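Side-chain contacts in transcriptional regulator ComR (Streptococcus vestibularis F0396, PDB 6HU8), which regulates competence in streptococci as a pheromone-responsive transcriptional regulator of the RNPP family and probably binds DNA through its helix-turn-helix domain: residues A[9-14]-A[50-55]; A[164-169]-A[185-190]; A[216-221]-A[250-255]; A[273-278]-A[285-290]. All coordinates share one frame; numbering follows the deposited sequence.

Interaction 1. Residues A[9-14]-A[50-55]; sequences LRIKTE and DKLSYI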
# COMPACT_ATOMS: atom_id res chain seq x y z
N LEU A 9 1.80 8.13 28.75
CA LEU A 9 2.12 9.02 29.87
C LEU A 9 3.60 8.94 30.27
O LEU A 9 4.19 9.93 30.67
CB LEU A 9 1.24 8.69 31.08
CG LEU A 9 1.48 9.49 32.35
CD1 LEU A 9 1.09 10.98 32.18
CD2 LEU A 9 0.74 8.84 33.51
N ARG A 10 4.22 7.77 30.13
CA ARG A 10 5.66 7.67 30.43
C ARG A 10 6.48 8.48 29.45
O ARG A 10 7.43 9.16 29.82
CB ARG A 10 6.12 6.21 30.40
CG ARG A 10 5.97 5.52 31.73
CD ARG A 10 6.44 4.10 31.67
NE ARG A 10 5.55 3.21 32.41
CZ ARG A 10 4.71 2.34 31.86
NH1 ARG A 10 3.94 1.58 32.63
NH2 ARG A 10 4.64 2.21 30.53
N ILE A 11 6.10 8.41 28.18
CA ILE A 11 6.76 9.18 27.15
C ILE A 11 6.58 10.67 27.41
O ILE A 11 7.54 11.45 27.36
CB ILE A 11 6.22 8.82 25.76
CG1 ILE A 11 6.68 7.41 25.35
CG2 ILE A 11 6.66 9.86 24.74
CD1 ILE A 11 5.95 6.85 24.12
N LYS A 12 5.33 11.05 27.66
CA LYS A 12 5.00 12.45 27.90
C LYS A 12 5.70 12.99 29.14
O LYS A 12 6.20 14.13 29.13
CB LYS A 12 3.49 12.62 28.03
CG LYS A 12 3.04 14.07 28.23
CD LYS A 12 1.55 14.20 27.99
CE LYS A 12 0.81 14.68 29.23
NZ LYS A 12 0.84 16.16 29.38
N THR A 13 5.74 12.20 30.21
CA THR A 13 6.36 12.66 31.45
C THR A 13 7.85 12.89 31.26
O THR A 13 8.40 13.89 31.73
CB THR A 13 6.13 11.67 32.61
OG1 THR A 13 4.73 11.64 32.92
CG2 THR A 13 6.88 12.11 33.85
N GLU A 14 8.51 12.00 30.53
CA GLU A 14 9.95 12.13 30.33
C GLU A 14 10.30 13.29 29.39
O GLU A 14 11.28 14.01 29.62
CB GLU A 14 10.54 10.83 29.79
CG GLU A 14 12.03 10.87 29.58
CD GLU A 14 12.80 11.02 30.88
OE1 GLU A 14 13.81 11.75 30.89
OE2 GLU A 14 12.38 10.40 31.89
N ASP A 50 9.45 0.99 15.45
CA ASP A 50 10.19 2.05 14.77
C ASP A 50 9.99 3.39 15.45
O ASP A 50 10.95 4.11 15.71
CB ASP A 50 9.77 2.17 13.31
CG ASP A 50 10.19 0.98 12.47
OD1 ASP A 50 11.19 0.32 12.82
OD2 ASP A 50 9.50 0.71 11.46
N LYS A 51 8.75 3.74 15.74
CA LYS A 51 8.50 5.03 16.36
C LYS A 51 8.96 5.06 17.83
O LYS A 51 9.51 6.06 18.29
CB LYS A 51 7.02 5.40 16.20
CG LYS A 51 6.63 5.48 14.71
CD LYS A 51 5.52 6.46 14.40
CE LYS A 51 5.16 6.42 12.90
NZ LYS A 51 6.32 6.65 11.99
N LEU A 52 8.78 3.97 18.58
CA LEU A 52 9.27 3.96 19.95
C LEU A 52 10.81 4.02 19.98
O LEU A 52 11.39 4.69 20.83
CB LEU A 52 8.79 2.71 20.71
CG LEU A 52 9.08 2.75 22.21
CD1 LEU A 52 8.39 3.89 22.92
CD2 LEU A 52 8.69 1.43 22.89
N SER A 53 11.45 3.33 19.05
CA SER A 53 12.91 3.36 18.93
C SER A 53 13.42 4.79 18.70
O SER A 53 14.44 5.20 19.26
CB SER A 53 13.35 2.44 17.78
OG SER A 53 14.75 2.50 17.61
N TYR A 54 12.70 5.55 17.88
CA TYR A 54 13.08 6.93 17.61
C TYR A 54 12.91 7.79 18.86
O TYR A 54 13.81 8.56 19.24
CB TYR A 54 12.26 7.49 16.43
CG TYR A 54 12.43 9.00 16.24
CD1 TYR A 54 13.52 9.51 15.56
CD2 TYR A 54 11.51 9.89 16.78
CE1 TYR A 54 13.69 10.88 15.40
CE2 TYR A 54 11.67 11.30 16.63
CZ TYR A 54 12.77 11.76 15.94
OH TYR A 54 12.97 13.09 15.76
N ILE A 55 11.76 7.64 19.51
CA ILE A 55 11.40 8.43 20.68
C ILE A 55 12.42 8.18 21.79
O ILE A 55 12.87 9.13 22.45
CB ILE A 55 9.97 8.09 21.19
CG1 ILE A 55 8.92 8.66 20.21
CG2 ILE A 55 9.74 8.63 22.60
CD1 ILE A 55 7.49 8.21 20.52
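Ile11 meets two side chains of helix 49-59: its CG2 touches Ile55 alone, while its CD1 sits between Leu52 and Ile55. The CG2 methyl lies against Ile55 CG2 at 3.9 Å, and the end of the longer branch, CD1, reaches Leu52 CD1 at 4.0 Å. Ile11 CD1 is also 4.1 Å from Ile55 CD1. Both isoleucines carry CG2 on the side away from the backbone N and CG1 beside it (chi1 -71° and -72°). Their side chains cross at about a right angle, with CG2 paired to CG2 and CD1 to CD1. Leu52 starts off less directly; its CG stands opposite the backbone N (chi1 -171°), and its CD1 ends nearer to Ile11. All three side chains are buried, in the core of a Cro/C1-type helix-turn-helix domain, where helix 3-17 packs on helix 49-59. Farther out, Ile40 and Glu41 of helix 34-41 touch Ile11, and Met63 and Leu67 of helix 63-67 touch Leu52. Leu32 and Leu66 adjoin Ile55. On helix 3-17, Arg10 NH2 makes a salt bridge with Asp70 OD2, and on helix 49-59 Tyr54 OH hydrogen-bonds to Leu25 O.

Interaction 2. Residues A[164-169]-A[185-190]; sequences LVIDYY and DRIVDR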
# COMPACT_ATOMS: atom_id res chain seq x y z
N LEU A 164 1.46 -0.16 0.82
CA LEU A 164 0.02 -0.07 0.96
C LEU A 164 -0.43 1.39 1.18
O LEU A 164 -1.48 1.79 0.69
CB LEU A 164 -0.47 -0.97 2.10
CG LEU A 164 -0.31 -2.46 1.75
CD1 LEU A 164 -0.65 -3.36 2.92
CD2 LEU A 164 -1.15 -2.84 0.55
N VAL A 165 0.36 2.18 1.91
CA VAL A 165 0.09 3.61 2.00
C VAL A 165 0.11 4.20 0.59
O VAL A 165 -0.74 5.02 0.20
CB VAL A 165 1.12 4.34 2.90
CG1 VAL A 165 0.94 5.84 2.80
CG2 VAL A 165 1.01 3.86 4.36
N ILE A 166 1.10 3.79 -0.19
CA ILE A 166 1.25 4.27 -1.56
C ILE A 166 0.06 3.82 -2.41
O ILE A 166 -0.37 4.53 -3.31
CB ILE A 166 2.59 3.78 -2.18
CG1 ILE A 166 3.76 4.48 -1.50
CG2 ILE A 166 2.62 4.04 -3.70
CD1 ILE A 166 5.12 4.00 -1.96
N ASP A 167 -0.49 2.65 -2.11
CA ASP A 167 -1.72 2.22 -2.76
C ASP A 167 -2.87 3.21 -2.45
O ASP A 167 -3.60 3.63 -3.36
CB ASP A 167 -2.09 0.81 -2.31
CG ASP A 167 -2.84 0.04 -3.37
OD1 ASP A 167 -3.16 0.63 -4.43
OD2 ASP A 167 -3.10 -1.15 -3.14
N TYR A 168 -3.00 3.60 -1.18
CA TYR A 168 -4.06 4.53 -0.77
C TYR A 168 -3.89 5.89 -1.45
O TYR A 168 -4.87 6.56 -1.80
CB TYR A 168 -4.08 4.70 0.75
CG TYR A 168 -5.42 5.07 1.34
CD1 TYR A 168 -6.59 4.42 0.92
CD2 TYR A 168 -5.53 6.04 2.34
CE1 TYR A 168 -7.82 4.75 1.47
CE2 TYR A 168 -6.76 6.36 2.90
CZ TYR A 168 -7.89 5.72 2.46
OH TYR A 168 -9.11 6.04 3.02
N TYR A 169 -2.63 6.29 -1.62
CA TYR A 169 -2.32 7.52 -2.35
C TYR A 169 -2.86 7.44 -3.79
O TYR A 169 -3.60 8.32 -4.22
CB TYR A 169 -0.81 7.79 -2.33
CG TYR A 169 -0.34 8.74 -3.42
CD1 TYR A 169 -0.81 10.06 -3.49
CD2 TYR A 169 0.58 8.32 -4.38
CE1 TYR A 169 -0.38 10.93 -4.49
CE2 TYR A 169 1.01 9.18 -5.40
CZ TYR A 169 0.52 10.48 -5.45
OH TYR A 169 0.94 11.34 -6.44
N ASP A 185 5.38 11.79 -9.78
CA ASP A 185 6.60 11.34 -10.44
C ASP A 185 7.64 10.84 -9.43
O ASP A 185 8.36 9.89 -9.70
CB ASP A 185 7.21 12.45 -11.31
CG ASP A 185 6.34 12.81 -12.50
OD1 ASP A 185 5.32 12.13 -12.73
OD2 ASP A 185 6.67 13.78 -13.22
N ARG A 186 7.72 11.49 -8.27
CA ARG A 186 8.67 11.05 -7.26
C ARG A 186 8.29 9.66 -6.75
O ARG A 186 9.15 8.79 -6.60
CB ARG A 186 8.73 12.02 -6.08
CG ARG A 186 9.75 11.62 -5.01
CD ARG A 186 9.20 11.77 -3.59
NE ARG A 186 8.31 12.93 -3.45
CZ ARG A 186 8.71 14.15 -3.08
NH1 ARG A 186 7.82 15.14 -2.99
NH2 ARG A 186 9.99 14.39 -2.81
N ILE A 187 7.01 9.46 -6.48
CA ILE A 187 6.56 8.17 -5.97
C ILE A 187 6.76 7.07 -7.01
O ILE A 187 7.35 6.02 -6.72
CB ILE A 187 5.08 8.23 -5.53
CG1 ILE A 187 4.93 9.06 -4.24
CG2 ILE A 187 4.52 6.85 -5.30
CD1 ILE A 187 5.72 8.49 -3.08
N VAL A 188 6.29 7.32 -8.24
CA VAL A 188 6.43 6.35 -9.33
C VAL A 188 7.89 5.97 -9.50
O VAL A 188 8.22 4.79 -9.58
CB VAL A 188 5.89 6.90 -10.68
CG1 VAL A 188 6.21 5.93 -11.81
CG2 VAL A 188 4.40 7.15 -10.60
N ASP A 189 8.77 6.97 -9.52
CA ASP A 189 10.18 6.72 -9.75
C ASP A 189 10.78 5.84 -8.66
O ASP A 189 11.61 4.96 -8.94
CB ASP A 189 10.95 8.04 -9.86
CG ASP A 189 12.45 7.84 -9.89
OD1 ASP A 189 12.96 7.38 -10.93
OD2 ASP A 189 13.13 8.12 -8.87
N ARG A 190 10.36 6.05 -7.43
CA ARG A 190 10.90 5.28 -6.32
C ARG A 190 10.29 3.88 -6.29
O ARG A 190 10.97 2.91 -5.96
CB ARG A 190 10.67 6.00 -4.99
CG ARG A 190 11.53 5.47 -3.87
CD ARG A 190 13.00 5.51 -4.26
NE ARG A 190 13.55 6.87 -4.22
CZ ARG A 190 14.75 7.21 -4.68
NH1 ARG A 190 15.54 6.29 -5.22
NH2 ARG A 190 15.16 8.47 -4.59
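Ile187 overlaps two side chains of helix 160-173, meeting Ile166 with its CG2 methyl and Tyr169 with the root of its longer branch. The two methyls, Ile166 CG2 and Ile187 CG2, are 3.8 Å apart. In both isoleucines a chi1 near -70° puts CG1 beside the backbone N and leaves CG2 opposite it; the two side chains lie alongside, pointing opposite ways. Tyr169 comes alongside through one corner of its ring: CE2 lies 4.1 Å from Ile187 CG1 and 4.2 Å from Ile187 CB. The isoleucine approaches this ring obliquely. A chi1 of 160° sets Tyr169 CG opposite the backbone N, and from there the ring atom CE2 reaches Ile187. The contact is wholly apolar and all three side chains are buried. Further layers close over them: Tyr169 stacks on Phe149 and Ile166 touches Val152, both of helix 139-152, while Phe158 from a loop also packs on Ile166. Asp209 of helix 200-219 reaches Ile166 as well. Consecutive helices 160-173 and 181-192 thus pack side by side through apolar side chains, as in the stacked helical pairs of tetratricopeptide-type domains, the family to which this region of ComR belongs.

Interaction 3. Residues A[216-221]-A[250-255]; sequences LKISLE and YILEAK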
# COMPACT_ATOMS: atom_id res chain seq x y z
N LEU A 216 -3.08 4.82 -14.05
CA LEU A 216 -3.05 6.27 -13.87
C LEU A 216 -2.26 6.98 -14.96
O LEU A 216 -2.69 8.03 -15.44
CB LEU A 216 -2.46 6.62 -12.50
CG LEU A 216 -3.44 6.45 -11.34
CD1 LEU A 216 -2.70 6.59 -10.00
CD2 LEU A 216 -4.57 7.46 -11.47
N LYS A 217 -1.12 6.42 -15.33
CA LYS A 217 -0.34 6.98 -16.44
C LYS A 217 -1.19 7.10 -17.71
O LYS A 217 -1.03 8.06 -18.48
CB LYS A 217 0.93 6.16 -16.69
CG LYS A 217 2.04 6.39 -15.66
CD LYS A 217 3.40 5.95 -16.16
CE LYS A 217 4.53 6.67 -15.44
NZ LYS A 217 4.47 8.15 -15.73
N ILE A 218 -2.12 6.17 -17.91
CA ILE A 218 -3.03 6.26 -19.05
C ILE A 218 -4.06 7.37 -18.82
O ILE A 218 -4.32 8.18 -19.71
CB ILE A 218 -3.74 4.93 -19.33
CG1 ILE A 218 -2.75 3.92 -19.90
CG2 ILE A 218 -4.86 5.11 -20.32
CD1 ILE A 218 -3.30 2.50 -19.99
N SER A 219 -4.64 7.41 -17.63
CA SER A 219 -5.77 8.31 -17.37
C SER A 219 -5.33 9.74 -17.05
O SER A 219 -6.10 10.69 -17.18
CB SER A 219 -6.63 7.76 -16.23
OG SER A 219 -5.89 7.78 -15.02
N LEU A 220 -4.08 9.89 -16.61
CA LEU A 220 -3.52 11.21 -16.33
C LEU A 220 -2.67 11.70 -17.51
O LEU A 220 -2.11 12.79 -17.47
CB LEU A 220 -2.69 11.19 -15.04
CG LEU A 220 -3.44 10.81 -13.78
CD1 LEU A 220 -2.50 10.80 -12.57
CD2 LEU A 220 -4.62 11.77 -13.55
N GLU A 221 -2.59 10.86 -18.54
CA GLU A 221 -1.74 11.09 -19.71
C GLU A 221 -0.31 11.43 -19.29
O GLU A 221 0.26 12.45 -19.68
CB GLU A 221 -2.33 12.18 -20.61
CG GLU A 221 -3.10 11.60 -21.80
CD GLU A 221 -4.26 12.47 -22.28
OE1 GLU A 221 -4.28 13.69 -21.97
OE2 GLU A 221 -5.16 11.93 -22.96
N TYR A 250 -0.77 -7.35 -19.97
CA TYR A 250 -0.81 -7.21 -21.43
C TYR A 250 -2.03 -6.41 -21.93
O TYR A 250 -1.98 -5.79 -23.00
CB TYR A 250 -0.75 -8.59 -22.08
CG TYR A 250 0.65 -9.15 -21.96
CD1 TYR A 250 1.69 -8.57 -22.66
CD2 TYR A 250 0.92 -10.21 -21.12
CE1 TYR A 250 2.98 -9.05 -22.55
CE2 TYR A 250 2.21 -10.69 -20.99
CZ TYR A 250 3.23 -10.10 -21.72
OH TYR A 250 4.51 -10.58 -21.59
N ILE A 251 -3.11 -6.41 -21.16
CA ILE A 251 -4.27 -5.58 -21.51
C ILE A 251 -3.88 -4.10 -21.43
O ILE A 251 -4.19 -3.32 -22.34
CB ILE A 251 -5.49 -5.87 -20.60
CG1 ILE A 251 -6.10 -7.23 -20.92
CG2 ILE A 251 -6.54 -4.76 -20.72
CD1 ILE A 251 -7.23 -7.64 -19.94
N LEU A 252 -3.21 -3.70 -20.35
CA LEU A 252 -2.72 -2.32 -20.20
C LEU A 252 -1.74 -1.94 -21.30
O LEU A 252 -1.82 -0.83 -21.84
CB LEU A 252 -2.04 -2.11 -18.84
CG LEU A 252 -2.94 -1.97 -17.61
CD1 LEU A 252 -2.14 -2.25 -16.32
CD2 LEU A 252 -3.55 -0.56 -17.56
N GLU A 253 -0.81 -2.83 -21.64
CA GLU A 253 0.12 -2.54 -22.74
C GLU A 253 -0.63 -2.37 -24.07
O GLU A 253 -0.25 -1.55 -24.92
CB GLU A 253 1.20 -3.62 -22.87
CG GLU A 253 2.34 -3.18 -23.79
CD GLU A 253 3.48 -4.17 -23.88
OE1 GLU A 253 4.34 -3.99 -24.78
OE2 GLU A 253 3.55 -5.11 -23.06
N ALA A 254 -1.70 -3.14 -24.25
CA ALA A 254 -2.54 -3.00 -25.43
C ALA A 254 -3.23 -1.64 -25.49
O ALA A 254 -3.28 -1.00 -26.55
CB ALA A 254 -3.57 -4.12 -25.48
N LYS A 255 -3.76 -1.19 -24.35
CA LYS A 255 -4.47 0.08 -24.27
C LYS A 255 -3.52 1.25 -24.52
O LYS A 255 -3.89 2.24 -25.15
CB LYS A 255 -5.16 0.22 -22.90
CG LYS A 255 -6.57 -0.39 -22.89
CD LYS A 255 -6.94 -0.96 -21.55
CE LYS A 255 -8.41 -0.74 -21.22
NZ LYS A 255 -9.37 -1.23 -22.24
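A chi1 of -71° and an extended chi2 of 170° carry Ile218 CD1 straight out from the end of helix 200-219 to helix 246-261, where Leu252 and Lys255 receive it. Both helices belong to the tetratricopeptide region of ComR, and the contact lies near the surface, with none of the three residues fully buried. Ile218 CD1 is 3.9 Å from Leu252 CD2, the two side chains meeting at a slant, and 4.1 Å from Leu252 O, so the methyl rests on the backbone as well as the side chain. Leu252 does not start toward the partner helix, but its CD2 methyl comes round to it. Lys255 contributes its first carbon, CB, 4.1 Å from Ile218 CD1. Beyond CB the lysine chain bends repeatedly and leaves the contact; its NZ makes salt bridges with Glu293 and Asp297 and a hydrogen bond with Tyr271 OH. Phe226 of helix 226-240 also packs on Ile218. The helix that presents Ile218 stops just beyond it in a Schellman motif, with Glu221 in the C-prime position at a positive phi of 50°. Ser222 N bonds back to Lys217 O, and inside that loop Glu221 N makes a weak bond of 3.4 Å to Ile218 O.

Interaction 4. Residues A[273-278]-A[285-290]; sequences KAIMFA and VLEEKT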
# COMPACT_ATOMS: atom_id res chain seq x y z
N LYS A 273 -1.75 -11.88 -26.51
CA LYS A 273 -0.91 -12.37 -25.42
C LYS A 273 -1.69 -12.52 -24.12
O LYS A 273 -1.56 -13.53 -23.42
CB LYS A 273 0.28 -11.44 -25.19
CG LYS A 273 1.41 -11.59 -26.19
CD LYS A 273 2.54 -10.62 -25.87
CE LYS A 273 3.63 -10.68 -26.94
NZ LYS A 273 4.61 -9.56 -26.84
N ALA A 274 -2.49 -11.50 -23.78
CA ALA A 274 -3.36 -11.57 -22.61
C ALA A 274 -4.34 -12.75 -22.67
O ALA A 274 -4.57 -13.44 -21.67
CB ALA A 274 -4.15 -10.24 -22.46
N ILE A 275 -4.93 -12.98 -23.84
CA ILE A 275 -5.89 -14.06 -24.01
C ILE A 275 -5.18 -15.41 -23.88
O ILE A 275 -5.65 -16.31 -23.16
CB ILE A 275 -6.60 -13.99 -25.39
CG1 ILE A 275 -7.61 -12.83 -25.41
CG2 ILE A 275 -7.34 -15.28 -25.68
CD1 ILE A 275 -8.12 -12.52 -26.79
N MET A 276 -4.04 -15.54 -24.56
CA MET A 276 -3.20 -16.73 -24.45
C MET A 276 -2.85 -17.06 -23.00
O MET A 276 -3.04 -18.20 -22.57
CB MET A 276 -1.92 -16.55 -25.28
CG MET A 276 -2.14 -16.84 -26.77
SD MET A 276 -0.69 -16.54 -27.81
CE MET A 276 0.36 -17.93 -27.47
N PHE A 277 -2.36 -16.07 -22.24
CA PHE A 277 -1.97 -16.37 -20.86
C PHE A 277 -3.19 -16.66 -20.00
O PHE A 277 -3.14 -17.52 -19.11
CB PHE A 277 -1.14 -15.25 -20.27
CG PHE A 277 0.27 -15.22 -20.78
CD1 PHE A 277 1.04 -16.37 -20.74
CD2 PHE A 277 0.81 -14.07 -21.33
CE1 PHE A 277 2.34 -16.36 -21.22
CE2 PHE A 277 2.11 -14.06 -21.81
CZ PHE A 277 2.88 -15.22 -21.75
N ALA A 278 -4.31 -16.01 -20.29
CA ALA A 278 -5.55 -16.35 -19.60
C ALA A 278 -6.04 -17.78 -19.88
O ALA A 278 -6.63 -18.42 -18.99
CB ALA A 278 -6.64 -15.35 -19.98
N VAL A 285 -12.85 -17.48 -16.51
CA VAL A 285 -13.43 -16.17 -16.24
C VAL A 285 -12.55 -15.06 -16.83
O VAL A 285 -13.02 -14.24 -17.61
CB VAL A 285 -13.63 -15.94 -14.72
CG1 VAL A 285 -14.02 -14.50 -14.43
CG2 VAL A 285 -14.68 -16.92 -14.16
N LEU A 286 -11.28 -15.06 -16.48
CA LEU A 286 -10.36 -14.03 -16.97
C LEU A 286 -10.21 -14.05 -18.51
O LEU A 286 -10.10 -13.00 -19.17
CB LEU A 286 -9.01 -14.22 -16.29
CG LEU A 286 -7.95 -13.14 -16.44
CD1 LEU A 286 -8.58 -11.77 -16.18
CD2 LEU A 286 -6.83 -13.41 -15.45
N GLU A 287 -10.20 -15.25 -19.09
CA GLU A 287 -10.14 -15.34 -20.56
C GLU A 287 -11.36 -14.75 -21.24
O GLU A 287 -11.24 -14.04 -22.24
CB GLU A 287 -9.98 -16.80 -21.00
CG GLU A 287 -9.98 -16.95 -22.52
CD GLU A 287 -9.83 -18.40 -22.96
OE1 GLU A 287 -9.75 -19.29 -22.08
OE2 GLU A 287 -9.77 -18.63 -24.19
N GLU A 288 -12.55 -15.05 -20.72
CA GLU A 288 -13.77 -14.46 -21.25
C GLU A 288 -13.74 -12.94 -21.08
O GLU A 288 -14.05 -12.21 -22.01
CB GLU A 288 -15.00 -15.03 -20.55
CG GLU A 288 -15.22 -16.53 -20.77
CD GLU A 288 -16.07 -17.17 -19.67
OE1 GLU A 288 -16.64 -16.43 -18.82
OE2 GLU A 288 -16.15 -18.42 -19.65
N LYS A 289 -13.38 -12.48 -19.88
CA LYS A 289 -13.30 -11.04 -19.61
C LYS A 289 -12.30 -10.38 -20.56
O LYS A 289 -12.58 -9.33 -21.13
CB LYS A 289 -12.89 -10.81 -18.14
CG LYS A 289 -12.73 -9.34 -17.72
CD LYS A 289 -11.97 -9.23 -16.37
CE LYS A 289 -10.54 -8.69 -16.57
NZ LYS A 289 -9.79 -9.32 -17.74
N THR A 290 -11.13 -10.99 -20.74
CA THR A 290 -10.09 -10.42 -21.59
C THR A 290 -10.53 -10.35 -23.05
O THR A 290 -10.29 -9.35 -23.74
CB THR A 290 -8.79 -11.22 -21.50
OG1 THR A 290 -8.27 -11.09 -20.17
CG2 THR A 290 -7.75 -10.69 -22.49
O HOH W 1 -8.95 -17.52 -17.52
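Segments 273-278 and 285-290 run nearly antiparallel, their axes 8.6 Å apart at closest approach and 163° between their directions. They draw together where the chain turns between them: Ala278 CA and Glu287 CA are just 4.8 Å apart. The small Ala278 side chain probably allows this approach. Its CB rests on the backbone of the second helix, 3.5 Å from Glu287 CA, and near Glu287 CB. One water joins the backbones at this point, donating to Ala278 O at 2.9 Å and accepting from Glu287 N at 3.0 Å. It thus serves a carbonyl near the end of one helix and an amide in the first turn of the next. One turn farther on, Ala274, Ile275 and Thr290 meet. The Thr290 CG2 methyl fits against both Ala274 CB and Ile275 CG1, at 3.6 Å in each case, and Ile275 passes it at a slant. In Thr290 a chi1 of -66° puts OG1 beside the backbone N and CG2 opposite it, against helix 264-279. OG1 donates to Leu286 O at 2.8 Å from above the carbonyl plane, while Thr290 N reaches the same oxygen from the opposite face; the buried hydroxyl is thereby satisfied within its own helix. Glu287 extends past Ile275 to a salt bridge with Arg291. Helix 246-261 adds Pro247 on Ala278, Tyr250 on Ala274 and Ile251 on Thr290. Two antiparallel helices joined by a short turn, here packed through two alanines, Ile275, Glu287 and Thr290, form the helical hairpin typical of tetratricopeptide repeats.

The four contacts come in sequence along the chain. Interaction 1 lies in the helix-turn-helix domain, and interactions 2, 3 and 4 in the tetratricopeptide region. The centre of interaction 1 is about 29 Å from that of interaction 2, and about 45 and 52 Å from those of interactions 3 and 4, which lie across the chain's centre from it. Within the tetratricopeptide region neighbours touch: interactions 2 and 3, centres about 17 Å apart, meet through Val188 CG1 and Lys217 CE at 4.1 Å. Interactions 3 and 4, also about 17 Å apart between centres, meet where Tyr250 CE2 packs on Phe277 CE2 at 3.5 Å and Ile251 CD1 on Thr290 OG1. No pheromone is bound in this apo form.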